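Local coordinates for methylmalonyl-CoA carboxyltransferase 12S subunit (Propionibacterium freudenreichii, PDB 1ON3), which transfers the carboxyl group of methylmalonyl-CoA to the biotin of the 1.3S subunit, giving propanoyl-CoA, as the hexameric core of transcarboxylase, at residues N52-P56 with H57-E61; F73-D76 with K77-V80; P274-E277 with L278-I281; D460-R463 with A464-E468. All coordinates share one frame; numbering follows the deposited sequence.

Contacts 1 and 2 belong to the N-terminal half of the subunit, contacts 3 and 4 to the C-terminal half. Within each half the pair is moderately spaced: centres about 30 Å apart for contacts 1 and 2, about 34 Å for 3 and 4, whereas contacts 2 and 4 lie on opposite sides of the chain's centre, their own centres about 83 Å apart. Contact 2 is close to substrate, the side chain of Met75 lying about 8 Å from a bound methylmalonyl-CoA; in contact 4 the side chain of Arg463 is about 14 Å from a bound methylmalonyl-CoA. Contact 2 also meets helix 459-474 of a neighbouring subunit, the same helix that carries contact 4. All four have residues that meet another chain.

Contact 1: N52-P56 with H57-E61; sequences NLLDP and HSFDE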
ATOM      1  N   ASN E  52     -28.450 -32.429   4.884  1.00 18.62           N
ATOM      2  CA  ASN E  52     -29.628 -31.687   4.447  1.00 18.77           C
ATOM      3  C   ASN E  52     -29.284 -30.279   3.963  1.00 16.79           C
ATOM      4  O   ASN E  52     -29.892 -29.766   3.020  1.00 18.07           O
ATOM      5  CB  ASN E  52     -30.642 -31.596   5.591  1.00 21.25           C
ATOM      6  CG  ASN E  52     -31.356 -32.912   5.837  1.00 23.21           C
ATOM      7  OD1 ASN E  52     -31.964 -33.123   6.888  1.00 25.50           O
ATOM      8  ND2 ASN E  52     -31.286 -33.801   4.865  1.00 18.72           N
ATOM      9  N   LEU E  53     -28.304 -29.659   4.606  1.00 16.44           N
ATOM     10  CA  LEU E  53     -27.900 -28.304   4.248  1.00 18.37           C
ATOM     11  C   LEU E  53     -27.048 -28.223   2.983  1.00 18.95           C
ATOM     12  O   LEU E  53     -27.263 -27.355   2.136  1.00 17.22           O
ATOM     13  CB  LEU E  53     -27.118 -27.676   5.403  1.00 11.00           C
ATOM     14  CG  LEU E  53     -26.536 -26.275   5.122  1.00 14.00           C
ATOM     15  CD1 LEU E  53     -27.644 -25.215   5.226  1.00 14.66           C
ATOM     16  CD2 LEU E  53     -25.436 -25.965   6.126  1.00 10.75           C
ATOM     17  N   LEU E  54     -26.076 -29.124   2.867  1.00 15.49           N
ATOM     18  CA  LEU E  54     -25.151 -29.121   1.739  1.00 17.10           C
ATOM     19  C   LEU E  54     -25.651 -29.849   0.488  1.00 19.28           C
ATOM     20  O   LEU E  54     -26.521 -30.723   0.569  1.00 16.34           O
ATOM     21  CB  LEU E  54     -23.816 -29.729   2.184  1.00 15.97           C
ATOM     22  CG  LEU E  54     -23.193 -29.135   3.457  1.00 14.96           C
ATOM     23  CD1 LEU E  54     -21.999 -29.970   3.901  1.00 10.71           C
ATOM     24  CD2 LEU E  54     -22.769 -27.686   3.191  1.00 13.62           C
ATOM     25  N   ASP E  55     -25.108 -29.468  -0.668  1.00 17.54           N
ATOM     26  CA  ASP E  55     -25.482 -30.112  -1.924  1.00 19.27           C
ATOM     27  C   ASP E  55     -25.171 -31.605  -1.800  1.00 21.07           C
ATOM     28  O   ASP E  55     -24.202 -31.997  -1.137  1.00 19.27           O
ATOM     29  CB  ASP E  55     -24.675 -29.542  -3.101  1.00 21.50           C
ATOM     30  CG  ASP E  55     -24.993 -28.090  -3.383  1.00 15.40           C
ATOM     31  OD1 ASP E  55     -26.142 -27.681  -3.149  1.00 17.85           O
ATOM     32  OD2 ASP E  55     -24.093 -27.363  -3.854  1.00 19.14           O
ATOM     33  N   PRO E  56     -25.989 -32.458  -2.429  1.00 20.79           N
ATOM     34  CA  PRO E  56     -25.763 -33.906  -2.366  1.00 21.36           C
ATOM     35  C   PRO E  56     -24.317 -34.310  -2.656  1.00 21.62           C
ATOM     36  O   PRO E  56     -23.723 -33.867  -3.638  1.00 22.95           O
ATOM     37  CB  PRO E  56     -26.723 -34.445  -3.421  1.00 23.70           C
ATOM     38  CG  PRO E  56     -27.887 -33.514  -3.308  1.00 20.40           C
ATOM     39  CD  PRO E  56     -27.208 -32.149  -3.200  1.00 19.81           C
ATOM     40  N   HIS E  57     -23.767 -35.153  -1.790  1.00 21.08           N
ATOM     41  CA  HIS E  57     -22.407 -35.665  -1.932  1.00 27.27           C
ATOM     42  C   HIS E  57     -21.291 -34.627  -1.995  1.00 25.38           C
ATOM     43  O   HIS E  57     -20.176 -34.941  -2.427  1.00 24.40           O
ATOM     44  CB  HIS E  57     -22.322 -36.569  -3.166  1.00 31.19           C
ATOM     45  CG  HIS E  57     -23.295 -37.707  -3.139  1.00 38.69           C
ATOM     46  ND1 HIS E  57     -24.581 -37.599  -3.623  1.00 40.53           N
ATOM     47  CD2 HIS E  57     -23.190 -38.955  -2.622  1.00 39.64           C
ATOM     48  CE1 HIS E  57     -25.227 -38.731  -3.406  1.00 40.46           C
ATOM     49  NE2 HIS E  57     -24.408 -39.570  -2.799  1.00 42.37           N
ATOM     50  N   SER E  58     -21.572 -33.404  -1.550  1.00 19.10           N
ATOM     51  CA  SER E  58     -20.560 -32.354  -1.589  1.00 16.91           C
ATOM     52  C   SER E  58     -19.731 -32.265  -0.307  1.00 12.85           C
ATOM     53  O   SER E  58     -18.673 -31.642  -0.285  1.00 17.19           O
ATOM     54  CB  SER E  58     -21.218 -30.997  -1.853  1.00 15.49           C
ATOM     55  OG  SER E  58     -21.946 -30.546  -0.723  1.00 15.16           O
ATOM     56  N   PHE E  59     -20.206 -32.882   0.762  1.00 15.28           N
ATOM     57  CA  PHE E  59     -19.478 -32.807   2.028  1.00 11.01           C
ATOM     58  C   PHE E  59     -18.144 -33.538   2.022  1.00 13.98           C
ATOM     59  O   PHE E  59     -18.083 -34.741   1.779  1.00 17.35           O
ATOM     60  CB  PHE E  59     -20.334 -33.340   3.168  1.00 13.60           C
ATOM     61  CG  PHE E  59     -19.694 -33.181   4.518  1.00 15.41           C
ATOM     62  CD1 PHE E  59     -19.228 -31.935   4.934  1.00 16.79           C
ATOM     63  CD2 PHE E  59     -19.555 -34.270   5.371  1.00 18.55           C
ATOM     64  CE1 PHE E  59     -18.630 -31.779   6.190  1.00 16.46           C
ATOM     65  CE2 PHE E  59     -18.959 -34.124   6.627  1.00 17.98           C
ATOM     66  CZ  PHE E  59     -18.496 -32.873   7.034  1.00 15.55           C
ATOM     67  N   ASP E  60     -17.077 -32.792   2.283  1.00 13.79           N
ATOM     68  CA  ASP E  60     -15.726 -33.333   2.341  1.00 18.71           C
ATOM     69  C   ASP E  60     -15.292 -33.194   3.805  1.00 17.88           C
ATOM     70  O   ASP E  60     -14.825 -32.139   4.231  1.00 16.23           O
ATOM     71  CB  ASP E  60     -14.808 -32.515   1.446  1.00 21.49           C
ATOM     72  CG  ASP E  60     -13.520 -33.229   1.126  1.00 29.40           C
ATOM     73  OD1 ASP E  60     -12.998 -33.938   2.011  1.00 33.91           O
ATOM     74  OD2 ASP E  60     -13.023 -33.071  -0.011  1.00 33.12           O
ATOM     75  N   GLU E  61     -15.440 -34.265   4.575  1.00 15.78           N
ATOM     76  CA  GLU E  61     -15.114 -34.208   5.994  1.00 16.44           C
ATOM     77  C   GLU E  61     -13.652 -34.196   6.381  1.00 16.05           C
ATOM     78  O   GLU E  61     -12.838 -34.901   5.787  1.00 19.04           O
ATOM     79  CB  GLU E  61     -15.800 -35.364   6.722  1.00 20.05           C
ATOM     80  CG  GLU E  61     -15.605 -35.331   8.222  1.00 14.42           C
ATOM     81  CD  GLU E  61     -16.467 -36.365   8.921  1.00 16.03           C
ATOM     82  OE1 GLU E  61     -16.473 -36.380  10.163  1.00 13.80           O
ATOM     83  OE2 GLU E  61     -17.133 -37.157   8.218  1.00 16.08           O
TER
HETATM   84  O   HOH W   1     -22.789 -34.203   1.162  1.00 27.51           O
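Ser58 turns its hydroxyl back onto the backbone of Asp55, and one residue further on Phe59 swings its ring against Leu54. The frame for both is a type II beta turn, Asp55 to Ser58, with Pro56 and His57 at its two central positions; His57 has the positive phi (58°) usual for the third residue of such a turn. Ser58 N closes the turn on Asp55 O at 3.0 Å. Because Ser58 OG sits between its own backbone N and carbonyl carbon (chi1 72°), it reaches the same oxygen at 2.7 Å, so two donors grip Asp55 O from one face of its carbonyl plane. A water accepts from Phe59 N at 2.9 Å and gives a weak bond to Asp55 O. The Leu54 and Phe59 side chains cross obliquely, Leu54 CD1 coming within 3.6 Å of Phe59 CD1, while Glu61 N stands 4.0 Å above the plane of the Phe59 ring. Ser58 OG also bonds Thr91 N, and the Asp55 carboxylate is held by Thr91 OG1, Leu93 N and Gly94 N. The turn thus links the end of helix 46-53 to strand 60-62, outermost in its sheet within this chain, with Leu54 packed on Ile92 and Phe59 on Val86 of strand 85-92.

Contact 2: F73-D76 with K77-V80; sequences FGMD and KAVV
Gly74 to Lys77 form a reverse turn, with Ala78 following, in the long loop between strands 60-62 and 85-92 of the N-terminal carboxyltransferase half, close to a bound methylmalonyl-CoA. Met75 and Asp76, the two central residues, have helical backbone angles, close to those of a type I turn. Lys77 N donates to Gly74 O at 3.2 Å, though the place of that oxygen is not fully certain. Ala78 N adds two weak bonds, one to the same oxygen and one to Met75 O at 3.3 Å, so the chain makes a brief helical twist before it straightens. Gly74 has a positive phi (86°), and at its backbone angles a side-chain carbon would be jammed against Phe73 O.

The apolar part of the contact is made by Met75. Its three side-chain torsions all lie near -60°, and this curl brings CE back toward the following residues: Met75 CE is 4.2 Å from Val80 CG2 and 4.4 Å from Ala78 CB. The Asp76 and Lys77 side chains cross at about a right angle. Their charged ends stay apart, Asp76 OD2 being 6.6 Å from Lys77 NZ, so no salt bridge forms between them.

Met75 O accepts a hydrogen bond from His68 NE2. Phe73 carries the loop to another chain, where its ring meets those of Phe449 and Tyr470 of a neighbouring subunit. Met75 and Val80 both touch Arg143, a residue that lines the methylmalonyl-CoA pocket; the arrangement is that of a type I-like turn in a loop next to a coenzyme A site, consistent with a second-shell role.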
ATOM      1  N   PHE E  73     -10.376 -37.478  34.700  1.00 24.49           N
ATOM      2  CA  PHE E  73     -11.752 -37.847  34.999  1.00 23.37           C
ATOM      3  C   PHE E  73     -12.443 -38.742  33.968  1.00 25.65           C
ATOM      4  O   PHE E  73     -13.546 -38.450  33.501  1.00 25.21           O
ATOM      5  CB  PHE E  73     -12.562 -36.573  35.262  1.00 26.76           C
ATOM      6  CG  PHE E  73     -12.001 -35.730  36.386  1.00 27.07           C
ATOM      7  CD1 PHE E  73     -11.984 -36.214  37.693  1.00 28.03           C
ATOM      8  CD2 PHE E  73     -11.437 -34.483  36.132  1.00 25.47           C
ATOM      9  CE1 PHE E  73     -11.414 -35.471  38.730  1.00 26.39           C
ATOM     10  CE2 PHE E  73     -10.862 -33.731  37.159  1.00 24.90           C
ATOM     11  CZ  PHE E  73     -10.849 -34.226  38.462  1.00 25.35           C
ATOM     12  N   GLY E  74     -11.769 -39.832  33.616  1.00 21.64           N
ATOM     13  CA  GLY E  74     -12.329 -40.794  32.688  1.00 23.39           C
ATOM     14  C   GLY E  74     -12.130 -40.532  31.211  1.00 19.95           C
ATOM     15  O   GLY E  74     -12.513 -41.357  30.386  1.00 19.72           O
ATOM     16  N   MET E  75     -11.526 -39.403  30.858  1.00 20.40           N
ATOM     17  CA  MET E  75     -11.334 -39.118  29.447  1.00 16.32           C
ATOM     18  C   MET E  75     -10.340 -40.072  28.807  1.00 21.56           C
ATOM     19  O   MET E  75     -10.376 -40.297  27.595  1.00 18.57           O
ATOM     20  CB  MET E  75     -10.898 -37.664  29.257  1.00 17.37           C
ATOM     21  CG  MET E  75     -11.977 -36.659  29.636  1.00 15.87           C
ATOM     22  SD  MET E  75     -13.563 -36.922  28.802  1.00 21.17           S
ATOM     23  CE  MET E  75     -13.053 -36.827  27.049  1.00 16.14           C
ATOM     24  N   ASP E  76      -9.467 -40.659  29.625  1.00 24.50           N
ATOM     25  CA  ASP E  76      -8.456 -41.588  29.121  1.00 24.93           C
ATOM     26  C   ASP E  76      -9.061 -42.860  28.547  1.00 28.62           C
ATOM     27  O   ASP E  76      -8.482 -43.488  27.657  1.00 32.44           O
ATOM     28  CB  ASP E  76      -7.458 -41.948  30.227  1.00 28.78           C
ATOM     29  CG  ASP E  76      -8.124 -42.528  31.468  1.00 33.18           C
ATOM     30  OD1 ASP E  76      -7.391 -43.109  32.296  1.00 40.27           O
ATOM     31  OD2 ASP E  76      -9.360 -42.402  31.631  1.00 29.56           O
ATOM     32  N   LYS E  77     -10.231 -43.234  29.044  1.00 26.27           N
ATOM     33  CA  LYS E  77     -10.908 -44.437  28.578  1.00 30.42           C
ATOM     34  C   LYS E  77     -12.089 -44.113  27.665  1.00 30.65           C
ATOM     35  O   LYS E  77     -12.610 -44.991  26.979  1.00 31.78           O
ATOM     36  CB  LYS E  77     -11.402 -45.246  29.786  1.00 32.04           C
ATOM     37  CG  LYS E  77     -12.319 -44.452  30.732  1.00 39.92           C
ATOM     38  CD  LYS E  77     -13.681 -44.142  30.087  1.00 43.78           C
ATOM     39  CE  LYS E  77     -14.508 -43.153  30.894  1.00 41.18           C
ATOM     40  NZ  LYS E  77     -15.739 -42.742  30.153  1.00 48.08           N
ATOM     41  N   ALA E  78     -12.517 -42.853  27.659  1.00 27.25           N
ATOM     42  CA  ALA E  78     -13.662 -42.465  26.853  1.00 24.61           C
ATOM     43  C   ALA E  78     -13.451 -42.545  25.346  1.00 22.94           C
ATOM     44  O   ALA E  78     -12.388 -42.193  24.829  1.00 22.58           O
ATOM     45  CB  ALA E  78     -14.117 -41.060  27.242  1.00 26.27           C
ATOM     46  N   VAL E  79     -14.477 -43.041  24.660  1.00 22.02           N
ATOM     47  CA  VAL E  79     -14.495 -43.151  23.201  1.00 22.63           C
ATOM     48  C   VAL E  79     -15.445 -42.021  22.804  1.00 24.57           C
ATOM     49  O   VAL E  79     -16.638 -42.067  23.114  1.00 21.85           O
ATOM     50  CB  VAL E  79     -15.083 -44.499  22.732  1.00 27.17           C
ATOM     51  CG1 VAL E  79     -15.291 -44.476  21.225  1.00 29.51           C
ATOM     52  CG2 VAL E  79     -14.137 -45.643  23.106  1.00 28.06           C
ATOM     53  N   VAL E  80     -14.914 -41.008  22.129  1.00 23.09           N
ATOM     54  CA  VAL E  80     -15.703 -39.837  21.743  1.00 17.01           C
ATOM     55  C   VAL E  80     -15.536 -39.566  20.250  1.00 19.53           C
ATOM     56  O   VAL E  80     -14.721 -38.732  19.853  1.00 20.89           O
ATOM     57  CB  VAL E  80     -15.211 -38.607  22.552  1.00 18.67           C
ATOM     58  CG1 VAL E  80     -16.192 -37.462  22.455  1.00 15.21           C
ATOM     59  CG2 VAL E  80     -14.990 -39.000  24.006  1.00 19.14           C
TER

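Contact 3: P274-E277 with L278-I281; sequences PNTE and LRDI
Thr276 lays its methyl group over one face of the Arg279 guanidinium, where a type I beta turn, Asn275 to Leu278, with a capping bond from the Asn275 side chain, leads into a short, weakly bonded helix. Thr276 CG2 stands 3.6 Å above that plane, displaced toward the rim, and its closest atom there is Arg279 NH1. The Arg279 chain is extended from CG to NE, which carries the guanidinium back across Thr276. The backbone adds three bonds, each from an N-H to the carbonyl three residues back: Leu278 N to Asn275 O at 3.2 Å, Arg279 N to Thr276 O at 3.0 Å, and Asp280 N to Glu277 O at 3.0 Å. That spacing is the one of a tight, 3-10-like winding.

In the next shell, Arg279 NH2 forms a salt bridge with Asp491, and NH1 has a long, weak ion pair with Glu13 of a neighbouring subunit. Leu278 and Ile281 face helix 293-299, while Asn275 is bonded through its backbone to Ala493. The cap itself comes from the Asn275 side chain: CG lies anti to the backbone N (chi1 -172°), and OD1 accepts from Glu277 N at 3.0 Å with an angle of 149° at the hydrogen.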
ATOM      1  N   PRO E 274     -44.445   1.726 -13.437  1.00 23.73           N
ATOM      2  CA  PRO E 274     -45.137   2.343 -12.301  1.00 22.75           C
ATOM      3  C   PRO E 274     -46.181   1.425 -11.687  1.00 24.70           C
ATOM      4  O   PRO E 274     -46.717   0.558 -12.369  1.00 28.36           O
ATOM      5  CB  PRO E 274     -45.779   3.587 -12.921  1.00 22.54           C
ATOM      6  CG  PRO E 274     -44.841   3.935 -14.046  1.00 23.59           C
ATOM      7  CD  PRO E 274     -44.558   2.567 -14.644  1.00 17.16           C
ATOM      8  N   ASN E 275     -46.441   1.597 -10.396  1.00 20.37           N
ATOM      9  CA  ASN E 275     -47.471   0.824  -9.718  1.00 23.50           C
ATOM     10  C   ASN E 275     -48.255   1.831  -8.890  1.00 25.55           C
ATOM     11  O   ASN E 275     -47.817   2.245  -7.818  1.00 25.62           O
ATOM     12  CB  ASN E 275     -46.884  -0.251  -8.802  1.00 25.36           C
ATOM     13  CG  ASN E 275     -47.958  -1.171  -8.240  1.00 25.90           C
ATOM     14  OD1 ASN E 275     -49.123  -0.789  -8.145  1.00 26.37           O
ATOM     15  ND2 ASN E 275     -47.571  -2.380  -7.862  1.00 27.93           N
ATOM     16  N   THR E 276     -49.416   2.225  -9.395  1.00 20.81           N
ATOM     17  CA  THR E 276     -50.247   3.214  -8.728  1.00 24.15           C
ATOM     18  C   THR E 276     -50.788   2.806  -7.365  1.00 23.01           C
ATOM     19  O   THR E 276     -51.212   3.665  -6.594  1.00 21.93           O
ATOM     20  CB  THR E 276     -51.431   3.613  -9.623  1.00 25.02           C
ATOM     21  OG1 THR E 276     -52.230   2.455  -9.880  1.00 21.33           O
ATOM     22  CG2 THR E 276     -50.919   4.182 -10.949  1.00 25.79           C
ATOM     23  N   GLU E 277     -50.780   1.511  -7.061  1.00 23.82           N
ATOM     24  CA  GLU E 277     -51.282   1.056  -5.773  1.00 23.34           C
ATOM     25  C   GLU E 277     -50.441   1.631  -4.644  1.00 20.87           C
ATOM     26  O   GLU E 277     -50.926   1.790  -3.531  1.00 19.80           O
ATOM     27  CB  GLU E 277     -51.273  -0.471  -5.680  1.00 29.81           C
ATOM     28  CG  GLU E 277     -52.166  -1.164  -6.695  1.00 37.89           C
ATOM     29  CD  GLU E 277     -52.214  -2.669  -6.491  1.00 45.58           C
ATOM     30  OE1 GLU E 277     -52.890  -3.123  -5.543  1.00 49.03           O
ATOM     31  OE2 GLU E 277     -51.565  -3.398  -7.274  1.00 47.40           O
ATOM     32  N   LEU E 278     -49.185   1.955  -4.943  1.00 21.17           N
ATOM     33  CA  LEU E 278     -48.283   2.526  -3.943  1.00 20.54           C
ATOM     34  C   LEU E 278     -48.766   3.894  -3.447  1.00 24.83           C
ATOM     35  O   LEU E 278     -48.410   4.329  -2.346  1.00 17.88           O
ATOM     36  CB  LEU E 278     -46.880   2.665  -4.523  1.00 17.95           C
ATOM     37  CG  LEU E 278     -46.020   1.399  -4.527  1.00 23.78           C
ATOM     38  CD1 LEU E 278     -44.841   1.558  -5.497  1.00 18.29           C
ATOM     39  CD2 LEU E 278     -45.540   1.126  -3.087  1.00 20.57           C
ATOM     40  N   ARG E 279     -49.568   4.576  -4.260  1.00 19.36           N
ATOM     41  CA  ARG E 279     -50.085   5.882  -3.862  1.00 22.31           C
ATOM     42  C   ARG E 279     -51.105   5.757  -2.749  1.00 17.92           C
ATOM     43  O   ARG E 279     -51.388   6.729  -2.052  1.00 23.89           O
ATOM     44  CB  ARG E 279     -50.780   6.571  -5.031  1.00 19.91           C
ATOM     45  CG  ARG E 279     -49.897   6.925  -6.195  1.00 24.17           C
ATOM     46  CD  ARG E 279     -50.760   7.422  -7.339  1.00 22.09           C
ATOM     47  NE  ARG E 279     -49.964   7.693  -8.531  1.00 21.48           N
ATOM     48  CZ  ARG E 279     -50.468   7.765  -9.758  1.00 21.55           C
ATOM     49  NH1 ARG E 279     -51.769   7.588  -9.950  1.00 25.70           N
ATOM     50  NH2 ARG E 279     -49.673   7.999 -10.793  1.00 22.55           N
ATOM     51  N   ASP E 280     -51.659   4.564  -2.569  1.00 24.13           N
ATOM     52  CA  ASP E 280     -52.708   4.408  -1.564  1.00 26.75           C
ATOM     53  C   ASP E 280     -52.363   3.689  -0.273  1.00 26.49           C
ATOM     54  O   ASP E 280     -53.182   3.639   0.646  1.00 30.74           O
ATOM     55  CB  ASP E 280     -53.913   3.728  -2.214  1.00 31.36           C
ATOM     56  CG  ASP E 280     -54.306   4.383  -3.525  1.00 33.25           C
ATOM     57  OD1 ASP E 280     -54.469   5.618  -3.535  1.00 34.22           O
ATOM     58  OD2 ASP E 280     -54.444   3.668  -4.539  1.00 36.87           O
ATOM     59  N   ILE E 281     -51.158   3.147  -0.183  1.00 22.70           N
ATOM     60  CA  ILE E 281     -50.770   2.412   1.009  1.00 22.17           C
ATOM     61  C   ILE E 281     -50.575   3.302   2.225  1.00 21.75           C
ATOM     62  O   ILE E 281     -51.032   2.967   3.318  1.00 22.56           O
ATOM     63  CB  ILE E 281     -49.481   1.611   0.759  1.00 21.76           C
ATOM     64  CG1 ILE E 281     -49.701   0.633  -0.395  1.00 26.94           C
ATOM     65  CG2 ILE E 281     -49.084   0.869   2.024  1.00 21.72           C
ATOM     66  CD1 ILE E 281     -48.432  -0.055  -0.889  1.00 26.35           C
TER

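Contact 4: D460-R463 with A464-E468; sequences DAMR and AEKIE
The flat head of Arg463 brings neither face to Ile467; the touch is made by the aliphatic stem, Arg463 CG lying 3.5 Å from Ile467 CD1 and Arg463 CD 4.0 Å from the same methyl. The two side chains run side by side and point the same way. A bend at chi3 (-72°) then turns the guanidinium off this line. The neighbouring pair one residue earlier behaves alike: Met462 and Lys466 lie alongside each other, with Met462 SD 4.1 Å from Lys466 CE.

The backbone here is regular alpha-helix within 459-474. Its carbonyls accept from four residues on, Ala464 N to Asp460 O at 3.1 Å, Glu465 N to Ala461 O, Lys466 N to Met462 O at 2.9 Å, and Ile467 N to Arg463 O at 2.8 Å.

Met462 and Arg463 both touch Ile453 of helix 450-454, Ile467 packs on Ala441, Glu442 and Ala445 of helix 441-448, and Glu468 OE2 makes a salt bridge with Lys7 of a neighbouring subunit. Across the segments, then, side chains touch through methylene, methyl and sulfur atoms, while their polar ends find partners outside the two segments: Arg463 NE donates to Asn446 OD1, and Lys466 NZ has long, weak ion pairs with Glu452 and Glu469. Dispersion forces and backbone bonds hold this part of the helix, and its charges serve contacts with its surroundings.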
ATOM      1  N   ASP E 460     -56.010  32.310  19.116  1.00 27.48           N
ATOM      2  CA  ASP E 460     -56.246  31.074  18.372  1.00 28.14           C
ATOM      3  C   ASP E 460     -56.015  31.249  16.883  1.00 27.92           C
ATOM      4  O   ASP E 460     -55.461  30.366  16.221  1.00 28.11           O
ATOM      5  CB  ASP E 460     -57.677  30.567  18.578  1.00 30.81           C
ATOM      6  CG  ASP E 460     -57.973  30.216  20.017  1.00 34.88           C
ATOM      7  OD1 ASP E 460     -57.143  29.541  20.663  1.00 35.74           O
ATOM      8  OD2 ASP E 460     -59.053  30.607  20.500  1.00 38.07           O
ATOM      9  N   ALA E 461     -56.474  32.375  16.351  1.00 22.71           N
ATOM     10  CA  ALA E 461     -56.314  32.663  14.928  1.00 24.21           C
ATOM     11  C   ALA E 461     -54.841  32.904  14.604  1.00 26.85           C
ATOM     12  O   ALA E 461     -54.359  32.533  13.533  1.00 25.57           O
ATOM     13  CB  ALA E 461     -57.144  33.889  14.547  1.00 24.08           C
ATOM     14  N   MET E 462     -54.132  33.536  15.532  1.00 27.12           N
ATOM     15  CA  MET E 462     -52.714  33.825  15.335  1.00 28.59           C
ATOM     16  C   MET E 462     -51.942  32.518  15.339  1.00 26.03           C
ATOM     17  O   MET E 462     -51.075  32.312  14.495  1.00 28.93           O
ATOM     18  CB  MET E 462     -52.188  34.743  16.444  1.00 27.17           C
ATOM     19  CG  MET E 462     -50.719  35.160  16.281  1.00 33.41           C
ATOM     20  SD  MET E 462     -50.392  36.000  14.710  1.00 32.21           S
ATOM     21  CE  MET E 462     -50.900  37.674  15.107  1.00 30.67           C
ATOM     22  N   ARG E 463     -52.270  31.631  16.277  1.00 26.15           N
ATOM     23  CA  ARG E 463     -51.581  30.349  16.353  1.00 28.20           C
ATOM     24  C   ARG E 463     -51.774  29.537  15.073  1.00 28.35           C
ATOM     25  O   ARG E 463     -50.807  29.056  14.490  1.00 28.64           O
ATOM     26  CB  ARG E 463     -52.053  29.532  17.557  1.00 30.37           C
ATOM     27  CG  ARG E 463     -51.543  28.093  17.514  1.00 32.09           C
ATOM     28  CD  ARG E 463     -51.902  27.284  18.744  1.00 34.28           C
ATOM     29  NE  ARG E 463     -51.146  27.691  19.924  1.00 39.30           N
ATOM     30  CZ  ARG E 463     -51.521  28.652  20.761  1.00 42.87           C
ATOM     31  NH1 ARG E 463     -52.653  29.313  20.554  1.00 43.17           N
ATOM     32  NH2 ARG E 463     -50.758  28.952  21.806  1.00 41.41           N
ATOM     33  N   ALA E 464     -53.019  29.391  14.628  1.00 25.67           N
ATOM     34  CA  ALA E 464     -53.292  28.633  13.409  1.00 27.92           C
ATOM     35  C   ALA E 464     -52.581  29.273  12.214  1.00 25.17           C
ATOM     36  O   ALA E 464     -52.118  28.581  11.305  1.00 26.22           O
ATOM     37  CB  ALA E 464     -54.814  28.565  13.156  1.00 30.65           C
ATOM     38  N   GLU E 465     -52.504  30.599  12.223  1.00 24.84           N
ATOM     39  CA  GLU E 465     -51.831  31.345  11.165  1.00 30.56           C
ATOM     40  C   GLU E 465     -50.328  31.024  11.120  1.00 27.28           C
ATOM     41  O   GLU E 465     -49.766  30.743  10.057  1.00 23.70           O
ATOM     42  CB  GLU E 465     -52.020  32.852  11.383  1.00 33.46           C
ATOM     43  CG  GLU E 465     -50.991  33.725  10.667  1.00 40.45           C
ATOM     44  CD  GLU E 465     -51.032  33.562   9.156  1.00 47.77           C
ATOM     45  OE1 GLU E 465     -50.128  34.094   8.468  1.00 48.01           O
ATOM     46  OE2 GLU E 465     -51.973  32.906   8.657  1.00 49.61           O
ATOM     47  N   LYS E 466     -49.690  31.076  12.283  1.00 25.78           N
ATOM     48  CA  LYS E 466     -48.257  30.804  12.396  1.00 29.13           C
ATOM     49  C   LYS E 466     -47.906  29.346  12.138  1.00 29.00           C
ATOM     50  O   LYS E 466     -46.884  29.046  11.512  1.00 27.83           O
ATOM     51  CB  LYS E 466     -47.755  31.227  13.777  1.00 30.56           C
ATOM     52  CG  LYS E 466     -47.754  32.736  13.956  1.00 33.53           C
ATOM     53  CD  LYS E 466     -46.897  33.376  12.871  1.00 40.23           C
ATOM     54  CE  LYS E 466     -46.904  34.891  12.948  1.00 45.13           C
ATOM     55  NZ  LYS E 466     -45.975  35.496  11.944  1.00 47.17           N
ATOM     56  N   ILE E 467     -48.749  28.443  12.622  1.00 24.81           N
ATOM     57  CA  ILE E 467     -48.523  27.025  12.410  1.00 27.19           C
ATOM     58  C   ILE E 467     -48.569  26.761  10.907  1.00 28.79           C
ATOM     59  O   ILE E 467     -47.726  26.047  10.361  1.00 26.72           O
ATOM     60  CB  ILE E 467     -49.594  26.192  13.135  1.00 25.93           C
ATOM     61  CG1 ILE E 467     -49.307  26.217  14.641  1.00 23.01           C
ATOM     62  CG2 ILE E 467     -49.633  24.769  12.569  1.00 22.63           C
ATOM     63  CD1 ILE E 467     -50.350  25.540  15.484  1.00 21.97           C
ATOM     64  N   GLU E 468     -49.553  27.360  10.247  1.00 27.38           N
ATOM     65  CA  GLU E 468     -49.729  27.227   8.805  1.00 28.78           C
ATOM     66  C   GLU E 468     -48.481  27.760   8.102  1.00 26.46           C
ATOM     67  O   GLU E 468     -47.951  27.123   7.192  1.00 27.49           O
ATOM     68  CB  GLU E 468     -50.970  28.020   8.378  1.00 32.36           C
ATOM     69  CG  GLU E 468     -51.358  27.921   6.909  1.00 39.11           C
ATOM     70  CD  GLU E 468     -51.634  26.496   6.451  1.00 43.75           C
ATOM     71  OE1 GLU E 468     -52.037  25.653   7.286  1.00 47.33           O
ATOM     72  OE2 GLU E 468     -51.463  26.226   5.243  1.00 44.27           O
TER